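PDB 4F82: thioredoxin Reductase from Burkholderia cenocepacia, which probably reduces hydrogen peroxide and organic hydroperoxides to water and alcohols through a redox-active centre, as a thiol-specific peroxidase of the Prx5 subfamily of peroxiredoxins. Local coordinates for residues P69-H74 / S165-V170; V51-P56 / D84-V89; R138-A143 / L154-P159; L21-D26 / R111-G116. All blocks are in the same frame, centred on the assembly; numbering follows the deposited sequence.

Contact 1. Residues P69-H74 / S165-V170; sequences PGYVEH and SDAASV
Ala-167 fits its methyl group between two rings of the helix through 69-74, a small side chain serving two aromatic faces. Its CB stands 3.5 Å from the centroid of the Tyr-71 ring, almost on the ring normal, and makes a second CH-pi contact 4.0 Å from the centroid of the His-74 ring. Both rings leave the helix with CG anti to the carbonyl carbon (chi1 -77° for Tyr-71, -79° for His-74). The imidazole is steadied by its own helix: His-74 ND1 donates to Gly-70 O at 2.9 Å, while His-74 N reaches the same oxygen from the opposite face of its plane. Past the alanine, the phenol of Tyr-71 ends in a hydrogen bond from OH to Ser-165 O, 2.7 Å long, with the hydroxyl above the carbonyl plane; His-67 NE2 bonds to that oxygen as well. Val-170 lies crosswise to the tyrosine, its CG2 3.1 Å from Tyr-71 OH near the ring plane. Asp-166, just ahead of the second helix, is its N-cap, OD2 accepting from Ser-169 N at 3.1 Å and OD1 from Ser-169 OG. Helix 61-80, which carries the predicted peroxidatic Cys-63, packs against the capped start of the C-terminal helix 167-172, within a thioredoxin-like fold.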
loop_
_atom_site.group_PDB
_atom_site.type_symbol
_atom_site.label_atom_id
_atom_site.label_comp_id
_atom_site.label_asym_id
_atom_site.label_seq_id
_atom_site.Cartn_x
_atom_site.Cartn_y
_atom_site.Cartn_z
ATOM N N PRO A 69 -5.992 8.983 -14.649
ATOM C CA PRO A 69 -5.798 9.354 -16.060
ATOM C C PRO A 69 -6.568 10.618 -16.483
ATOM O O PRO A 69 -6.032 11.388 -17.281
ATOM C CB PRO A 69 -6.274 8.131 -16.825
ATOM C CG PRO A 69 -5.980 6.987 -15.872
ATOM C CD PRO A 69 -6.323 7.550 -14.500
ATOM N N GLY A 70 -7.758 10.859 -15.934
ATOM C CA GLY A 70 -8.463 12.109 -16.206
ATOM C C GLY A 70 -7.591 13.320 -15.829
ATOM O O GLY A 70 -7.537 14.315 -16.556
ATOM N N TYR A 71 -6.894 13.243 -14.700
ATOM C CA TYR A 71 -6.019 14.370 -14.356
ATOM C C TYR A 71 -4.779 14.488 -15.253
ATOM O O TYR A 71 -4.407 15.589 -15.643
ATOM C CB TYR A 71 -5.681 14.358 -12.865
ATOM C CG TYR A 71 -6.848 14.868 -12.043
ATOM C CD1 TYR A 71 -7.059 16.251 -11.900
ATOM C CD2 TYR A 71 -7.757 13.981 -11.442
ATOM C CE1 TYR A 71 -8.138 16.745 -11.167
ATOM C CE2 TYR A 71 -8.857 14.472 -10.693
ATOM C CZ TYR A 71 -9.037 15.850 -10.582
ATOM O OH TYR A 71 -10.091 16.376 -9.838
ATOM N N VAL A 72 -4.145 13.363 -15.587
ATOM C CA VAL A 72 -3.016 13.406 -16.530
ATOM C C VAL A 72 -3.516 14.006 -17.838
ATOM O O VAL A 72 -2.864 14.874 -18.445
ATOM C CB VAL A 72 -2.411 11.983 -16.715
ATOM C CG1 VAL A 72 -1.433 11.877 -17.941
ATOM C CG2 VAL A 72 -1.742 11.536 -15.397
ATOM N N GLU A 73 -4.709 13.580 -18.242
ATOM C CA GLU A 73 -5.297 14.038 -19.491
ATOM C C GLU A 73 -5.643 15.525 -19.486
ATOM O O GLU A 73 -5.467 16.214 -20.507
ATOM C CB GLU A 73 -6.505 13.164 -19.868
ATOM C CG GLU A 73 -6.059 11.847 -20.514
ATOM C CD GLU A 73 -7.129 10.759 -20.461
ATOM O OE1 GLU A 73 -8.338 11.096 -20.430
ATOM O OE2 GLU A 73 -6.760 9.559 -20.436
ATOM N N HIS A 74 -6.105 16.022 -18.334
ATOM C CA HIS A 74 -6.514 17.420 -18.204
ATOM C C HIS A 74 -5.386 18.323 -17.700
ATOM O O HIS A 74 -5.595 19.508 -17.492
ATOM C CB HIS A 74 -7.700 17.566 -17.219
ATOM C CG HIS A 74 -9.040 17.210 -17.798
ATOM N ND1 HIS A 74 -9.424 15.911 -18.055
ATOM C CD2 HIS A 74 -10.100 17.988 -18.122
ATOM C CE1 HIS A 74 -10.660 15.906 -18.536
ATOM N NE2 HIS A 74 -11.092 17.151 -18.579
ATOM N N SER A 165 -15.391 14.337 -8.226
ATOM C CA SER A 165 -13.941 14.543 -7.969
ATOM C C SER A 165 -13.091 14.304 -9.203
ATOM O O SER A 165 -11.860 14.393 -9.147
ATOM C CB SER A 165 -13.441 13.605 -6.859
ATOM O OG SER A 165 -13.682 12.223 -7.212
ATOM N N ASP A 166 -13.732 13.987 -10.321
ATOM C CA ASP A 166 -13.021 13.799 -11.585
ATOM C C ASP A 166 -12.499 15.142 -12.127
ATOM O O ASP A 166 -13.026 16.214 -11.793
ATOM C CB ASP A 166 -13.980 13.196 -12.611
ATOM C CG ASP A 166 -15.165 14.105 -12.888
ATOM O OD1 ASP A 166 -16.032 14.271 -11.979
ATOM O OD2 ASP A 166 -15.222 14.659 -14.013
ATOM N N ALA A 167 -11.486 15.077 -12.977
ATOM C CA ALA A 167 -10.828 16.293 -13.502
ATOM C C ALA A 167 -11.800 17.180 -14.280
ATOM O O ALA A 167 -11.777 18.421 -14.117
ATOM C CB ALA A 167 -9.622 15.919 -14.378
ATOM N N ALA A 168 -12.675 16.579 -15.098
ATOM C CA ALA A 168 -13.691 17.391 -15.810
ATOM C C ALA A 168 -14.514 18.292 -14.880
ATOM O O ALA A 168 -14.696 19.486 -15.166
ATOM C CB ALA A 168 -14.634 16.519 -16.645
ATOM N N SER A 169 -15.015 17.734 -13.776
ATOM C CA SER A 169 -15.797 18.496 -12.817
ATOM C C SER A 169 -14.978 19.614 -12.182
ATOM O O SER A 169 -15.491 20.702 -11.978
ATOM C CB SER A 169 -16.341 17.613 -11.702
ATOM O OG SER A 169 -17.173 16.602 -12.229
ATOM N N VAL A 170 -13.730 19.328 -11.836
ATOM C CA VAL A 170 -12.869 20.339 -11.258
ATOM C C VAL A 170 -12.611 21.505 -12.212
ATOM O O VAL A 170 -12.726 22.688 -11.830
ATOM C CB VAL A 170 -11.569 19.695 -10.768
ATOM C CG1 VAL A 170 -10.562 20.771 -10.430
ATOM C CG2 VAL A 170 -11.885 18.865 -9.562
#

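Contact 2. Residues V51-P56 / D84-V89; sequences VIFGLP and DEIWCV
Phe-53 and Cys-88 face one another across two parallel strands, and their side chains meet on the face that also carries Val-51 and Ile-86. Cys-88 CA lies over the phenyl ring, displaced toward its rim, in a CH-pi contact; Cys-88 CB comes 3.5 Å from Phe-53 CZ, and SG approaches the ring obliquely, 4.4 Å from its centroid. The sulfur is anti to the backbone N (chi1 173°), and Leu-55 CD2 touches it at 3.9 Å. Ile-86 CG2 meets the ring edge, 3.9 Å from Phe-53 CE2. On the other face, Ile-52 runs beside Trp-87, Ile-52 CG1 3.9 Å from Trp-87 CE3, and Ile-52 CG2 presses tightly on Val-89 CG2 at 3.5 Å. Five backbone hydrogen bonds set this register, from Val-51 N to Glu-85 O through to Leu-55 N to Val-89 O. One layer out, Glu-85 OE2 takes a nearly straight bond from Trp-87 NE1 (2.8 Å, 172°) in the indole plane, which helps set the rotation of the ring; the same oxygen forms a salt bridge with Arg-111. The strands open and close a beta-alpha-beta unit whose helix 61-80 covers Phe-53 with Tyr-71 and His-67, while strands 137-147 and 111-114 flank the pair in the sheet.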
loop_
_atom_site.group_PDB
_atom_site.type_symbol
_atom_site.label_atom_id
_atom_site.label_comp_id
_atom_site.label_asym_id
_atom_site.label_seq_id
_atom_site.Cartn_x
_atom_site.Cartn_y
_atom_site.Cartn_z
ATOM N N VAL A 51 -4.515 21.848 -7.134
ATOM C CA VAL A 51 -5.618 20.903 -7.056
ATOM C C VAL A 51 -5.126 19.654 -6.360
ATOM O O VAL A 51 -4.122 19.074 -6.782
ATOM C CB VAL A 51 -6.133 20.469 -8.474
ATOM C CG1 VAL A 51 -7.143 19.307 -8.345
ATOM C CG2 VAL A 51 -6.745 21.660 -9.250
ATOM N N ILE A 52 -5.819 19.230 -5.304
ATOM C CA ILE A 52 -5.513 17.954 -4.652
ATOM C C ILE A 52 -6.688 17.020 -4.808
ATOM O O ILE A 52 -7.810 17.381 -4.414
ATOM C CB ILE A 52 -5.264 18.140 -3.148
ATOM C CG1 ILE A 52 -4.121 19.144 -2.916
ATOM C CG2 ILE A 52 -4.905 16.812 -2.509
ATOM C CD1 ILE A 52 -3.954 19.536 -1.402
ATOM N N PHE A 53 -6.466 15.839 -5.407
ATOM C CA PHE A 53 -7.527 14.830 -5.394
ATOM C C PHE A 53 -7.003 13.617 -4.602
ATOM O O PHE A 53 -5.858 13.187 -4.784
ATOM C CB PHE A 53 -8.058 14.485 -6.811
ATOM C CG PHE A 53 -7.067 13.780 -7.698
ATOM C CD1 PHE A 53 -7.111 12.378 -7.868
ATOM C CD2 PHE A 53 -6.077 14.487 -8.353
ATOM C CE1 PHE A 53 -6.190 11.720 -8.713
ATOM C CE2 PHE A 53 -5.141 13.821 -9.191
ATOM C CZ PHE A 53 -5.190 12.443 -9.365
ATOM N N GLY A 54 -7.804 13.170 -3.639
ATOM C CA GLY A 54 -7.455 12.028 -2.834
ATOM C C GLY A 54 -8.304 10.864 -3.311
ATOM O O GLY A 54 -9.426 11.036 -3.806
ATOM N N LEU A 55 -7.784 9.662 -3.143
ATOM C CA LEU A 55 -8.534 8.475 -3.584
ATOM C C LEU A 55 -8.118 7.301 -2.682
ATOM O O LEU A 55 -7.124 7.406 -1.949
ATOM C CB LEU A 55 -8.253 8.216 -5.083
ATOM C CG LEU A 55 -6.843 8.327 -5.668
ATOM C CD1 LEU A 55 -5.874 7.213 -5.144
ATOM C CD2 LEU A 55 -6.897 8.297 -7.188
ATOM N N PRO A 56 -8.886 6.197 -2.703
ATOM C CA PRO A 56 -8.692 5.101 -1.749
ATOM C C PRO A 56 -7.422 4.240 -1.877
ATOM O O PRO A 56 -6.975 3.719 -0.856
ATOM C CB PRO A 56 -9.933 4.224 -1.978
ATOM C CG PRO A 56 -10.978 5.172 -2.465
ATOM C CD PRO A 56 -10.200 6.116 -3.366
ATOM N N ASP A 84 -1.126 25.624 -10.425
ATOM C CA ASP A 84 0.328 25.454 -10.418
ATOM C C ASP A 84 0.738 24.009 -10.324
ATOM O O ASP A 84 1.687 23.584 -11.021
ATOM C CB ASP A 84 0.931 26.203 -9.235
ATOM C CG ASP A 84 0.834 27.695 -9.404
ATOM O OD1 ASP A 84 1.207 28.167 -10.495
ATOM O OD2 ASP A 84 0.386 28.392 -8.452
ATOM N N GLU A 85 0.046 23.276 -9.453
ATOM C CA GLU A 85 0.288 21.834 -9.264
ATOM C C GLU A 85 -0.970 21.003 -9.113
ATOM O O GLU A 85 -1.989 21.460 -8.552
ATOM C CB GLU A 85 1.197 21.566 -8.062
ATOM C CG GLU A 85 2.556 22.263 -8.202
ATOM C CD GLU A 85 3.484 22.016 -7.030
ATOM O OE1 GLU A 85 4.572 22.632 -7.008
ATOM O OE2 GLU A 85 3.137 21.224 -6.116
ATOM N N ILE A 86 -0.878 19.763 -9.583
ATOM C CA ILE A 86 -1.951 18.786 -9.343
ATOM C C ILE A 86 -1.373 17.640 -8.518
ATOM O O ILE A 86 -0.417 16.991 -8.937
ATOM C CB ILE A 86 -2.500 18.209 -10.650
ATOM C CG1 ILE A 86 -3.116 19.295 -11.541
ATOM C CG2 ILE A 86 -3.580 17.187 -10.357
ATOM C CD1 ILE A 86 -3.168 18.878 -13.069
ATOM N N TRP A 87 -1.919 17.402 -7.332
ATOM C CA TRP A 87 -1.454 16.279 -6.519
ATOM C C TRP A 87 -2.475 15.153 -6.464
ATOM O O TRP A 87 -3.674 15.383 -6.369
ATOM C CB TRP A 87 -1.254 16.719 -5.080
ATOM C CG TRP A 87 -0.292 17.844 -4.823
ATOM C CD1 TRP A 87 0.436 18.597 -5.719
ATOM C CD2 TRP A 87 -0.021 18.357 -3.536
ATOM N NE1 TRP A 87 1.189 19.556 -5.029
ATOM C CE2 TRP A 87 0.901 19.433 -3.685
ATOM C CE3 TRP A 87 -0.472 18.001 -2.245
ATOM C CZ2 TRP A 87 1.415 20.134 -2.582
ATOM C CZ3 TRP A 87 0.026 18.714 -1.147
ATOM C CH2 TRP A 87 0.965 19.769 -1.330
ATOM N N CYS A 88 -2.000 13.929 -6.527
ATOM C CA CYS A 88 -2.841 12.779 -6.171
ATOM C C CYS A 88 -2.450 12.326 -4.761
ATOM O O CYS A 88 -1.310 11.911 -4.520
ATOM C CB CYS A 88 -2.645 11.641 -7.159
ATOM S SG CYS A 88 -3.514 10.107 -6.660
ATOM N N VAL A 89 -3.383 12.399 -3.818
ATOM C CA VAL A 89 -3.067 11.956 -2.465
ATOM C C VAL A 89 -3.679 10.583 -2.181
ATOM O O VAL A 89 -4.838 10.338 -2.502
ATOM C CB VAL A 89 -3.565 12.958 -1.426
ATOM C CG1 VAL A 89 -3.478 12.364 -0.032
ATOM C CG2 VAL A 89 -2.738 14.259 -1.510
#

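Contact 3. Residues R138-A143 / L154-P159; sequences RSLRYA and LAVEAP
Arg-141 sends CG anti to its backbone N (chi1 -163°), whereas Glu-157 turns CG anti to its carbonyl carbon and then bends at CD (chi2 -89°). The first torsion of Glu-157 lays its CG 3.9 Å from Arg-141 CB, where the two chains cross obliquely, and their charged ends do not pair with each other. Arg-141 NH1 bonds to His-67 ND1, and its side chain reaches Cys-63, the predicted peroxidatic residue; the carboxylate of Glu-157 accepts from Ser-165 OG and from the backbone N atoms of Glu-163 and Val-164. The backbone beneath them is a beta hairpin of strands 137-147 and 150-156, in which Ala-143 and Ala-155 form an antiparallel hydrogen-bonded pair and Tyr-142 and Val-156 the adjoining non-hydrogen-bonded one. Ala-155 N donates to Ala-143 O at 2.8 Å, and Ala-143 N returns a bond to Ala-155 O at 3.0 Å. One step on, Glu-157 N gives a straight bond to Arg-141 O (2.8 Å, 166°). Farther toward the open end the chains are bridged by a water, which accepts from Arg-141 N at 2.8 Å and donates to Glu-157 O at 3.1 Å. On the sheet face that carries Tyr-142 and Val-156, Val-156 CG2 rests 4.1 Å from Tyr-142 CB; Val-156 CG1 meets Leu-140 CD1 at 4.0 Å. At the start of the first strand, Arg-138 NH2 forms a salt bridge with Asp-93 of the second subunit.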
loop_
_atom_site.group_PDB
_atom_site.type_symbol
_atom_site.label_atom_id
_atom_site.label_comp_id
_atom_site.label_asym_id
_atom_site.label_seq_id
_atom_site.Cartn_x
_atom_site.Cartn_y
_atom_site.Cartn_z
ATOM N N ARG A 138 -8.252 4.121 4.841
ATOM C CA ARG A 138 -7.804 4.743 3.595
ATOM C C ARG A 138 -8.482 6.111 3.423
ATOM O O ARG A 138 -9.231 6.576 4.309
ATOM C CB ARG A 138 -8.188 3.827 2.407
ATOM C CG ARG A 138 -7.497 2.454 2.376
ATOM C CD ARG A 138 -5.957 2.600 2.270
ATOM N NE ARG A 138 -5.311 1.289 2.129
ATOM C CZ ARG A 138 -4.865 0.818 0.971
ATOM N NH1 ARG A 138 -5.018 1.550 -0.135
ATOM N NH2 ARG A 138 -4.279 -0.379 0.914
ATOM N N SER A 139 -8.269 6.757 2.293
ATOM C CA SER A 139 -8.928 8.065 2.069
ATOM C C SER A 139 -10.290 7.914 1.384
ATOM O O SER A 139 -10.490 6.999 0.578
ATOM C CB SER A 139 -8.031 8.964 1.206
ATOM O OG SER A 139 -8.591 10.280 1.084
ATOM N N LEU A 140 -11.239 8.805 1.703
ATOM C CA LEU A 140 -12.403 9.007 0.838
ATOM C C LEU A 140 -11.874 9.497 -0.490
ATOM O O LEU A 140 -10.717 10.028 -0.562
ATOM C CB LEU A 140 -13.383 10.057 1.427
ATOM C CG LEU A 140 -14.142 9.579 2.664
ATOM C CD1 LEU A 140 -14.818 10.736 3.366
ATOM C CD2 LEU A 140 -15.164 8.497 2.268
ATOM N N ARG A 141 -12.708 9.386 -1.521
ATOM C CA ARG A 141 -12.371 10.003 -2.808
ATOM C C ARG A 141 -12.846 11.477 -2.828
ATOM O O ARG A 141 -14.022 11.753 -2.549
ATOM C CB ARG A 141 -13.015 9.216 -3.963
ATOM C CG ARG A 141 -12.373 9.534 -5.340
ATOM C CD ARG A 141 -13.121 8.833 -6.496
ATOM N NE ARG A 141 -13.127 7.382 -6.315
ATOM C CZ ARG A 141 -12.147 6.547 -6.673
ATOM N NH1 ARG A 141 -11.020 7.011 -7.221
ATOM N NH2 ARG A 141 -12.284 5.242 -6.443
ATOM N N TYR A 142 -11.953 12.418 -3.146
ATOM C CA TYR A 142 -12.364 13.831 -3.211
ATOM C C TYR A 142 -11.503 14.666 -4.140
ATOM O O TYR A 142 -10.431 14.254 -4.577
ATOM C CB TYR A 142 -12.301 14.448 -1.805
ATOM C CG TYR A 142 -10.880 14.486 -1.290
ATOM C CD1 TYR A 142 -10.048 15.578 -1.545
ATOM C CD2 TYR A 142 -10.373 13.426 -0.562
ATOM C CE1 TYR A 142 -8.726 15.600 -1.081
ATOM C CE2 TYR A 142 -9.057 13.432 -0.086
ATOM C CZ TYR A 142 -8.250 14.521 -0.353
ATOM O OH TYR A 142 -6.968 14.497 0.138
ATOM N N ALA A 143 -11.943 15.885 -4.421
ATOM C CA ALA A 143 -11.000 16.842 -4.973
ATOM C C ALA A 143 -11.218 18.199 -4.326
ATOM O O ALA A 143 -12.373 18.597 -4.043
ATOM C CB ALA A 143 -11.072 16.936 -6.534
ATOM N N LEU A 154 -14.473 22.246 -2.446
ATOM C CA LEU A 154 -14.281 20.921 -1.938
ATOM C C LEU A 154 -15.373 20.037 -2.533
ATOM O O LEU A 154 -16.558 20.424 -2.593
ATOM C CB LEU A 154 -14.304 20.950 -0.412
ATOM C CG LEU A 154 -14.174 19.612 0.311
ATOM C CD1 LEU A 154 -12.814 18.970 0.114
ATOM C CD2 LEU A 154 -14.473 19.842 1.788
ATOM N N ALA A 155 -14.959 18.882 -3.049
ATOM C CA ALA A 155 -15.926 17.933 -3.615
ATOM C C ALA A 155 -15.647 16.570 -3.069
ATOM O O ALA A 155 -14.784 15.862 -3.608
ATOM C CB ALA A 155 -15.798 17.860 -5.140
ATOM N N VAL A 156 -16.404 16.144 -2.063
ATOM C CA VAL A 156 -16.130 14.851 -1.448
ATOM C C VAL A 156 -17.156 13.843 -1.943
ATOM O O VAL A 156 -18.374 14.133 -1.972
ATOM C CB VAL A 156 -16.185 14.951 0.090
ATOM C CG1 VAL A 156 -15.886 13.599 0.727
ATOM C CG2 VAL A 156 -15.205 16.004 0.596
ATOM N N GLU A 157 -16.696 12.664 -2.358
ATOM C CA GLU A 157 -17.638 11.645 -2.838
ATOM C C GLU A 157 -18.296 10.896 -1.719
ATOM O O GLU A 157 -17.669 10.562 -0.721
ATOM C CB GLU A 157 -16.963 10.622 -3.762
ATOM C CG GLU A 157 -16.155 11.262 -4.907
ATOM C CD GLU A 157 -16.983 11.521 -6.181
ATOM O OE1 GLU A 157 -18.214 11.265 -6.188
ATOM O OE2 GLU A 157 -16.389 11.948 -7.207
ATOM N N ALA A 158 -19.578 10.603 -1.896
ATOM C CA ALA A 158 -20.202 9.565 -1.092
ATOM C C ALA A 158 -19.420 8.266 -1.327
ATOM O O ALA A 158 -18.830 8.087 -2.399
ATOM C CB ALA A 158 -21.647 9.399 -1.502
ATOM N N PRO A 159 -19.413 7.355 -0.340
ATOM C CA PRO A 159 -18.620 6.133 -0.511
ATOM C C PRO A 159 -19.023 5.360 -1.773
ATOM O O PRO A 159 -20.228 5.220 -2.100
ATOM C CB PRO A 159 -18.933 5.333 0.760
ATOM C CG PRO A 159 -19.162 6.398 1.812
ATOM C CD PRO A 159 -19.929 7.489 1.039
HETATM O O HOH W 1 -15.377 8.597 -1.203
#

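Contact 4. Residues L21-D26 / R111-G116; sequences LFEFID and RMMADG
Glu-23 and Arg-111 make the charged part of this contact, a salt bridge in which two guanidinium nitrogens converge on one carboxylate oxygen. Arg-111 NH2 donates to Glu-23 OE1 at 2.9 Å and Arg-111 NE to the same oxygen at 3.2 Å, side-on and nearly in the guanidinium plane, but both above one face of the carboxylate. Glu-23 reaches there extended, CG anti to its backbone N (chi1 177°). Arg-111 NH1 also bonds to the amide oxygen OE1 of Gln-44.

Between the two segments, direct backbone hydrogen bonds come from one antiparallel hydrogen-bonded pair, with Ala-114 N to Phe-22 O at 2.8 Å and Phe-22 N to Ala-114 O at 3.2 Å. Where the strands diverge, water takes over. One molecule donates to Glu-23 OE2 and accepts from Met-112 N; another accepts from Phe-24 N and donates to Met-112 O at 2.6 Å.

Apolar contact comes chiefly from Leu-21, whose CD1 lies 3.9 Å from Met-113 CB and whose CD2 lies 3.6 Å from Asp-115 CB. Met-113 SD stands over one face of the Arg-111 guanidinium, toward its rim, and touches Glu-23 CB at 3.9 Å.

The N-to-C directions of 21-25 and 111-114 are 134° apart; strand 35-40 pairs with strand 20-25 and strand 85-90 with strand 111-114, while helix 94-103 packs on Phe-22, Met-112 and Ala-114.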
loop_
_atom_site.group_PDB
_atom_site.type_symbol
_atom_site.label_atom_id
_atom_site.label_comp_id
_atom_site.label_asym_id
_atom_site.label_seq_id
_atom_site.Cartn_x
_atom_site.Cartn_y
_atom_site.Cartn_z
ATOM N N LEU A 21 4.107 14.463 3.967
ATOM C CA LEU A 21 3.836 13.555 2.862
ATOM C C LEU A 21 5.183 13.163 2.268
ATOM O O LEU A 21 6.190 13.809 2.539
ATOM C CB LEU A 21 2.979 14.249 1.797
ATOM C CG LEU A 21 1.541 14.655 2.157
ATOM C CD1 LEU A 21 0.796 15.325 0.983
ATOM C CD2 LEU A 21 0.781 13.452 2.637
ATOM N N PHE A 22 5.197 12.103 1.477
ATOM C CA PHE A 22 6.388 11.697 0.736
ATOM C C PHE A 22 6.085 11.571 -0.764
ATOM O O PHE A 22 5.044 11.013 -1.185
ATOM C CB PHE A 22 6.927 10.316 1.246
ATOM C CG PHE A 22 7.513 10.327 2.650
ATOM C CD1 PHE A 22 8.888 10.194 2.850
ATOM C CD2 PHE A 22 6.693 10.417 3.775
ATOM C CE1 PHE A 22 9.436 10.203 4.159
ATOM C CE2 PHE A 22 7.250 10.419 5.103
ATOM C CZ PHE A 22 8.599 10.299 5.286
ATOM N N GLU A 23 7.024 12.036 -1.581
ATOM C CA GLU A 23 6.961 11.823 -3.038
ATOM C C GLU A 23 8.212 11.106 -3.505
ATOM O O GLU A 23 9.341 11.476 -3.138
ATOM C CB GLU A 23 6.796 13.151 -3.779
ATOM C CG GLU A 23 6.787 12.997 -5.293
ATOM C CD GLU A 23 6.702 14.313 -6.011
ATOM O OE1 GLU A 23 7.176 15.345 -5.452
ATOM O OE2 GLU A 23 6.188 14.310 -7.156
ATOM N N PHE A 24 8.015 10.059 -4.309
ATOM C CA PHE A 24 9.139 9.269 -4.784
ATOM C C PHE A 24 9.755 10.019 -5.955
ATOM O O PHE A 24 9.043 10.351 -6.907
ATOM C CB PHE A 24 8.643 7.883 -5.216
ATOM C CG PHE A 24 9.753 6.898 -5.517
ATOM C CD1 PHE A 24 10.178 5.993 -4.540
ATOM C CD2 PHE A 24 10.381 6.885 -6.765
ATOM C CE1 PHE A 24 11.211 5.064 -4.794
ATOM C CE2 PHE A 24 11.417 5.966 -7.039
ATOM C CZ PHE A 24 11.822 5.035 -6.051
ATOM N N ILE A 25 11.056 10.315 -5.882
ATOM C CA ILE A 25 11.711 11.118 -6.901
ATOM C C ILE A 25 12.792 10.266 -7.568
ATOM O O ILE A 25 13.737 9.855 -6.900
ATOM C CB ILE A 25 12.422 12.340 -6.278
ATOM C CG1 ILE A 25 11.459 13.228 -5.473
ATOM C CG2 ILE A 25 13.115 13.145 -7.358
ATOM C CD1 ILE A 25 10.252 13.720 -6.255
ATOM N N ASP A 26 12.680 9.987 -8.861
ATOM C CA ASP A 26 13.628 9.047 -9.468
ATOM C C ASP A 26 14.747 9.705 -10.295
ATOM O O ASP A 26 15.783 9.093 -10.539
ATOM C CB ASP A 26 12.887 7.950 -10.260
ATOM C CG ASP A 26 12.233 8.483 -11.521
ATOM O OD1 ASP A 26 12.934 9.086 -12.352
ATOM O OD2 ASP A 26 11.018 8.304 -11.694
ATOM N N ARG A 111 1.680 15.155 -9.273
ATOM C CA ARG A 111 2.586 14.718 -8.210
ATOM C C ARG A 111 1.876 13.606 -7.432
ATOM O O ARG A 111 0.702 13.768 -7.023
ATOM C CB ARG A 111 2.891 15.861 -7.279
ATOM C CG ARG A 111 3.662 17.008 -7.933
ATOM C CD ARG A 111 4.010 18.083 -6.922
ATOM N NE ARG A 111 5.002 17.586 -5.970
ATOM C CZ ARG A 111 5.362 18.226 -4.858
ATOM N NH1 ARG A 111 4.816 19.405 -4.563
ATOM N NH2 ARG A 111 6.287 17.708 -4.046
ATOM N N MET A 112 2.558 12.474 -7.263
ATOM C CA MET A 112 2.018 11.328 -6.520
ATOM C C MET A 112 2.465 11.421 -5.060
ATOM O O MET A 112 3.602 11.065 -4.709
ATOM C CB MET A 112 2.481 10.022 -7.168
ATOM C CG MET A 112 2.127 9.973 -8.676
ATOM S SD MET A 112 0.339 10.135 -9.075
ATOM C CE MET A 112 -0.312 8.522 -8.559
ATOM N N MET A 113 1.559 11.941 -4.235
ATOM C CA MET A 113 1.845 12.318 -2.856
ATOM C C MET A 113 1.354 11.238 -1.873
ATOM O O MET A 113 0.145 11.069 -1.615
ATOM C CB MET A 113 1.250 13.697 -2.559
ATOM C CG MET A 113 1.702 14.815 -3.550
ATOM S SD MET A 113 3.451 15.125 -3.348
ATOM C CE MET A 113 3.372 16.294 -2.012
ATOM N N ALA A 114 2.325 10.500 -1.336
ATOM C CA ALA A 114 2.071 9.381 -0.432
ATOM C C ALA A 114 1.661 9.880 0.951
ATOM O O ALA A 114 2.399 10.619 1.591
ATOM C CB ALA A 114 3.360 8.562 -0.304
ATOM N N ASP A 115 0.495 9.460 1.438
ATOM C CA ASP A 115 0.111 9.760 2.815
ATOM C C ASP A 115 0.007 8.395 3.522
ATOM O O ASP A 115 -1.043 8.040 4.075
ATOM C CB ASP A 115 -1.264 10.459 2.816
ATOM C CG ASP A 115 -1.706 10.901 4.203
ATOM O OD1 ASP A 115 -0.853 11.266 5.039
ATOM O OD2 ASP A 115 -2.939 10.857 4.480
ATOM N N GLY A 116 1.086 7.613 3.487
ATOM C CA GLY A 116 0.982 6.204 3.916
ATOM C C GLY A 116 0.709 5.956 5.411
ATOM O O GLY A 116 0.363 4.831 5.824
HETATM O O HOH W 2 5.085 12.035 -8.346
HETATM O O HOH W 3 5.442 9.340 -5.415
#

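How the contacts relate
Contacts 2, 3 and 4 lie in one mixed sheet, and contact 1 joins two helices packed against it. Contact 2 is central: its centre is about 10 Å from that of contact 1 and about 11 Å from those of contacts 3 and 4, and it touches all three. Contacts 3 and 4, on opposite sides of the chain's centre, have centres about 19 Å apart. Along the chain, contact 4 encloses contact 2 and closes before contact 3 opens, whereas contact 1 alternates with contacts 2 and 4; contact 3 falls between the segments of contact 1 and touches it. Contacts 2 and 3 bring Leu-55 and Arg-141 beside the predicted peroxidatic Cys-63; contacts 1 and 4 lie farther off.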